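Local coordinates for tetracycline repressor protein class G (Acinetobacter baumannii, PDB 6RX9), which represses transcription of the tetracycline resistance gene by binding its operator DNA, and loses affinity for that DNA when tetracycline binds, at residues A[12-24]-A[90-102]. Sequence-based numbering, arbitrary orientation.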
loop_
_atom_site.group_PDB
_atom_site.type_symbol
_atom_site.label_atom_id
_atom_site.label_comp_id
_atom_site.label_asym_id
_atom_site.label_seq_id
_atom_site.Cartn_x
_atom_site.Cartn_y
_atom_site.Cartn_z
ATOM N N ALA A 12 -10.180 -19.891 14.554
ATOM C CA ALA A 12 -11.518 -19.991 13.920
ATOM C C ALA A 12 -11.778 -18.769 13.030
ATOM O O ALA A 12 -12.358 -18.945 11.939
ATOM C CB ALA A 12 -12.579 -20.132 14.984
ATOM N N ALA A 13 -11.383 -17.576 13.487
ATOM C CA ALA A 13 -11.573 -16.290 12.775
ATOM C C ALA A 13 -10.790 -16.306 11.455
ATOM O O ALA A 13 -11.304 -15.776 10.452
ATOM C CB ALA A 13 -11.154 -15.138 13.655
ATOM N N LEU A 14 -9.591 -16.897 11.458
ATOM C CA LEU A 14 -8.728 -17.006 10.251
ATOM C C LEU A 14 -9.399 -17.913 9.212
ATOM O O LEU A 14 -9.449 -17.509 8.035
ATOM C CB LEU A 14 -7.345 -17.528 10.655
ATOM C CG LEU A 14 -6.429 -16.501 11.321
ATOM C CD1 LEU A 14 -5.217 -17.180 11.938
ATOM C CD2 LEU A 14 -5.992 -15.430 10.334
ATOM N N GLU A 15 -9.912 -19.078 9.626
ATOM C CA GLU A 15 -10.631 -20.027 8.730
ATOM C C GLU A 15 -11.847 -19.320 8.120
ATOM O O GLU A 15 -12.056 -19.455 6.902
ATOM C CB GLU A 15 -11.058 -21.290 9.481
ATOM C CG GLU A 15 -9.889 -22.177 9.867
ATOM C CD GLU A 15 -10.244 -23.567 10.369
ATOM O OE1 GLU A 15 -11.444 -23.835 10.610
ATOM O OE2 GLU A 15 -9.313 -24.380 10.524
ATOM N N LEU A 16 -12.600 -18.584 8.945
ATOM C CA LEU A 16 -13.829 -17.850 8.543
ATOM C C LEU A 16 -13.458 -16.742 7.549
ATOM O O LEU A 16 -14.152 -16.616 6.524
ATOM C CB LEU A 16 -14.498 -17.282 9.799
ATOM C CG LEU A 16 -15.904 -16.708 9.619
ATOM C CD1 LEU A 16 -16.803 -17.669 8.851
ATOM C CD2 LEU A 16 -16.518 -16.377 10.972
ATOM N N LEU A 17 -12.392 -15.988 7.836
ATOM C CA LEU A 17 -11.874 -14.903 6.961
ATOM C C LEU A 17 -11.637 -15.445 5.544
ATOM O O LEU A 17 -12.065 -14.780 4.583
ATOM C CB LEU A 17 -10.586 -14.335 7.564
ATOM C CG LEU A 17 -9.836 -13.322 6.700
ATOM C CD1 LEU A 17 -10.724 -12.138 6.343
ATOM C CD2 LEU A 17 -8.572 -12.850 7.402
ATOM N N ASN A 18 -10.978 -16.602 5.419
ATOM C CA ASN A 18 -10.684 -17.256 4.114
ATOM C C ASN A 18 -11.992 -17.644 3.412
ATOM O O ASN A 18 -12.046 -17.530 2.175
ATOM C CB ASN A 18 -9.782 -18.483 4.263
ATOM C CG ASN A 18 -8.310 -18.171 4.103
ATOM O OD1 ASN A 18 -7.937 -17.170 3.491
ATOM N ND2 ASN A 18 -7.463 -19.034 4.638
ATOM N N GLU A 19 -13.001 -18.082 4.171
ATOM C CA GLU A 19 -14.284 -18.597 3.621
ATOM C C GLU A 19 -15.138 -17.449 3.067
ATOM O O GLU A 19 -15.700 -17.633 1.972
ATOM C CB GLU A 19 -15.053 -19.390 4.680
ATOM C CG GLU A 19 -14.488 -20.782 4.907
ATOM C CD GLU A 19 -15.224 -21.615 5.942
ATOM O OE1 GLU A 19 -16.460 -21.476 6.047
ATOM O OE2 GLU A 19 -14.555 -22.405 6.640
ATOM N N VAL A 20 -15.262 -16.330 3.793
ATOM C CA VAL A 20 -16.292 -15.279 3.511
ATOM C C VAL A 20 -15.644 -13.910 3.258
ATOM O O VAL A 20 -16.319 -13.059 2.649
ATOM C CB VAL A 20 -17.345 -15.199 4.636
ATOM C CG1 VAL A 20 -17.990 -16.552 4.894
ATOM C CG2 VAL A 20 -16.780 -14.616 5.923
ATOM N N GLY A 21 -14.407 -13.690 3.708
ATOM C CA GLY A 21 -13.680 -12.428 3.485
ATOM C C GLY A 21 -13.945 -11.404 4.576
ATOM O O GLY A 21 -14.833 -11.639 5.425
ATOM N N MET A 22 -13.203 -10.297 4.522
ATOM C CA MET A 22 -13.130 -9.216 5.544
ATOM C C MET A 22 -14.494 -8.528 5.704
ATOM O O MET A 22 -14.883 -8.236 6.855
ATOM C CB MET A 22 -12.082 -8.196 5.093
ATOM C CG MET A 22 -11.838 -7.052 6.043
ATOM S SD MET A 22 -10.684 -5.887 5.271
ATOM C CE MET A 22 -10.455 -4.712 6.604
ATOM N N ASP A 23 -15.189 -8.274 4.592
ATOM C CA ASP A 23 -16.450 -7.485 4.555
ATOM C C ASP A 23 -17.584 -8.274 5.225
ATOM O O ASP A 23 -18.365 -7.646 5.961
ATOM C CB ASP A 23 -16.794 -7.069 3.119
ATOM C CG ASP A 23 -15.811 -6.079 2.512
ATOM O OD1 ASP A 23 -15.059 -5.440 3.279
ATOM O OD2 ASP A 23 -15.802 -5.947 1.270
ATOM N N SER A 24 -17.664 -9.590 4.994
ATOM C CA SER A 24 -18.744 -10.483 5.496
ATOM C C SER A 24 -18.444 -10.985 6.915
ATOM O O SER A 24 -19.368 -11.533 7.543
ATOM C CB SER A 24 -18.973 -11.641 4.558
ATOM O OG SER A 24 -19.476 -11.186 3.312
ATOM N N LEU A 90 1.095 -11.568 4.080
ATOM C CA LEU A 90 -0.093 -10.777 3.652
ATOM C C LEU A 90 -0.931 -11.582 2.649
ATOM O O LEU A 90 -2.164 -11.417 2.660
ATOM C CB LEU A 90 0.352 -9.433 3.061
ATOM C CG LEU A 90 0.983 -8.450 4.049
ATOM C CD1 LEU A 90 1.338 -7.145 3.361
ATOM C CD2 LEU A 90 0.062 -8.191 5.236
ATOM N N LEU A 91 -0.300 -12.425 1.822
ATOM C CA LEU A 91 -0.993 -13.251 0.795
ATOM C C LEU A 91 -1.612 -14.506 1.427
ATOM O O LEU A 91 -2.449 -15.131 0.748
ATOM C CB LEU A 91 -0.012 -13.644 -0.315
ATOM C CG LEU A 91 0.333 -12.553 -1.331
ATOM C CD1 LEU A 91 1.430 -13.029 -2.271
ATOM C CD2 LEU A 91 -0.893 -12.126 -2.126
ATOM N N SER A 92 -1.231 -14.863 2.661
ATOM C CA SER A 92 -1.594 -16.153 3.313
ATOM C C SER A 92 -3.094 -16.204 3.638
ATOM O O SER A 92 -3.605 -17.323 3.815
ATOM C CB SER A 92 -0.756 -16.421 4.541
ATOM O OG SER A 92 -1.062 -15.520 5.593
ATOM N N TYR A 93 -3.774 -15.054 3.708
ATOM C CA TYR A 93 -5.230 -14.976 4.004
ATOM C C TYR A 93 -5.910 -13.940 3.105
ATOM O O TYR A 93 -5.306 -12.898 2.783
ATOM C CB TYR A 93 -5.456 -14.688 5.490
ATOM C CG TYR A 93 -5.161 -15.872 6.371
ATOM C CD1 TYR A 93 -6.094 -16.882 6.533
ATOM C CD2 TYR A 93 -3.935 -16.017 7.001
ATOM C CE1 TYR A 93 -5.832 -17.992 7.315
ATOM C CE2 TYR A 93 -3.658 -17.121 7.791
ATOM C CZ TYR A 93 -4.609 -18.112 7.947
ATOM O OH TYR A 93 -4.352 -19.207 8.717
ATOM N N ARG A 94 -7.151 -14.248 2.719
ATOM C CA ARG A 94 -8.067 -13.342 1.979
ATOM C C ARG A 94 -8.070 -11.968 2.662
ATOM O O ARG A 94 -8.175 -11.923 3.904
ATOM C CB ARG A 94 -9.458 -13.981 1.929
ATOM C CG ARG A 94 -10.488 -13.199 1.132
ATOM C CD ARG A 94 -11.744 -14.022 0.940
ATOM N NE ARG A 94 -12.767 -13.287 0.213
ATOM C CZ ARG A 94 -13.959 -13.771 -0.117
ATOM N NH1 ARG A 94 -14.298 -15.009 0.212
ATOM N NH2 ARG A 94 -14.811 -13.012 -0.781
ATOM N N ASP A 95 -7.892 -10.900 1.877
ATOM C CA ASP A 95 -7.955 -9.476 2.314
ATOM C C ASP A 95 -6.812 -9.146 3.287
ATOM O O ASP A 95 -6.926 -8.136 4.001
ATOM C CB ASP A 95 -9.333 -9.157 2.906
ATOM C CG ASP A 95 -10.460 -9.299 1.897
ATOM O OD1 ASP A 95 -10.215 -9.006 0.709
ATOM O OD2 ASP A 95 -11.568 -9.709 2.301
ATOM N N GLY A 96 -5.736 -9.937 3.289
ATOM C CA GLY A 96 -4.589 -9.765 4.201
ATOM C C GLY A 96 -4.027 -8.351 4.173
ATOM O O GLY A 96 -3.849 -7.764 5.254
ATOM N N ALA A 97 -3.744 -7.809 2.985
ATOM C CA ALA A 97 -3.137 -6.465 2.827
ATOM C C ALA A 97 -4.122 -5.384 3.291
ATOM O O ALA A 97 -3.669 -4.439 3.957
ATOM C CB ALA A 97 -2.681 -6.246 1.406
ATOM N N ARG A 98 -5.411 -5.529 2.973
ATOM C CA ARG A 98 -6.490 -4.585 3.387
ATOM C C ARG A 98 -6.569 -4.534 4.918
ATOM O O ARG A 98 -6.654 -3.421 5.471
ATOM C CB ARG A 98 -7.842 -4.999 2.797
ATOM C CG ARG A 98 -8.031 -4.633 1.333
ATOM C CD ARG A 98 -9.387 -5.089 0.824
ATOM N NE ARG A 98 -10.465 -4.428 1.549
ATOM C CZ ARG A 98 -11.699 -4.904 1.717
ATOM N NH1 ARG A 98 -12.579 -4.195 2.402
ATOM N NH2 ARG A 98 -12.058 -6.074 1.212
ATOM N N ILE A 99 -6.544 -5.697 5.572
ATOM C CA ILE A 99 -6.577 -5.827 7.059
ATOM C C ILE A 99 -5.351 -5.109 7.641
ATOM O O ILE A 99 -5.534 -4.303 8.573
ATOM C CB ILE A 99 -6.665 -7.308 7.483
ATOM C CG1 ILE A 99 -8.050 -7.885 7.175
ATOM C CG2 ILE A 99 -6.293 -7.487 8.950
ATOM C CD1 ILE A 99 -8.129 -9.391 7.258
ATOM N N HIS A 100 -4.159 -5.368 7.095
ATOM C CA HIS A 100 -2.878 -4.759 7.550
ATOM C C HIS A 100 -2.967 -3.232 7.425
ATOM O O HIS A 100 -2.606 -2.541 8.399
ATOM C CB HIS A 100 -1.683 -5.332 6.775
ATOM C CG HIS A 100 -0.377 -4.723 7.166
ATOM N ND1 HIS A 100 0.363 -5.183 8.239
ATOM C CD2 HIS A 100 0.312 -3.683 6.647
ATOM C CE1 HIS A 100 1.456 -4.457 8.360
ATOM N NE2 HIS A 100 1.450 -3.530 7.394
ATOM N N ALA A 101 -3.440 -2.739 6.276
ATOM C CA ALA A 101 -3.557 -1.298 5.940
ATOM C C ALA A 101 -4.577 -0.615 6.861
ATOM O O ALA A 101 -4.283 0.499 7.341
ATOM C CB ALA A 101 -3.941 -1.137 4.491
ATOM N N GLY A 102 -5.724 -1.263 7.094
ATOM C CA GLY A 102 -6.852 -0.723 7.880
ATOM C C GLY A 102 -6.541 -0.619 9.365
ATOM O O GLY A 102 -7.245 0.142 10.057
HETATM O O HOH W 1 -14.019 -8.734 1.782
#
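D95 OD2 is gripped twice: the backbone N-H of M22 meets, in a nearly straight bond at 2.8 Å (M22 N to D95 OD2), the OD2 lone pair on the side away from OD1, and a water donates to OD2 at 2.7 Å. The same water accepts from the backbone N of D23, so the turn after helix 6-20 is pinned to the residue just ahead of helix 96-102. R98 joins in by bending its chain at chi3 (62°). Its NH1 meets D23 OD1 at 2.9 Å in a salt bridge, the two flat groups turned 62° apart, while NH2 makes a longer, weak bridge to D95 OD1. M22, fully extended with CG anti to its backbone N (chi1 -178°), lays SD over the centre of the R98 guanidinium and runs alongside I99 in the opposite sense, SD near CG1.

At the other end of the contact, N18 OD1 takes the backbone N-H of R94 at 3.1 Å, almost head-on to the amide oxygen. Y93 sits beside it; L14 CD2 sits over the centre of one face of its ring, a CH-pi contact 3.7 Å from the centroid. L17 and I99 meet methyl to methyl in between, CD2 against CD1 at a tight 3.5 Å. The stretched R94 chain runs along G21, its guanidinium lying over the V20-G21 peptide.

The contact joins the DNA-binding domain to the tetracycline-binding core, a junction through which induction is probably relayed: helix 96-102 carries H100, a likely magnesium ligand, and helix 48-59 packs alongside, touching L14, Y93 and I99.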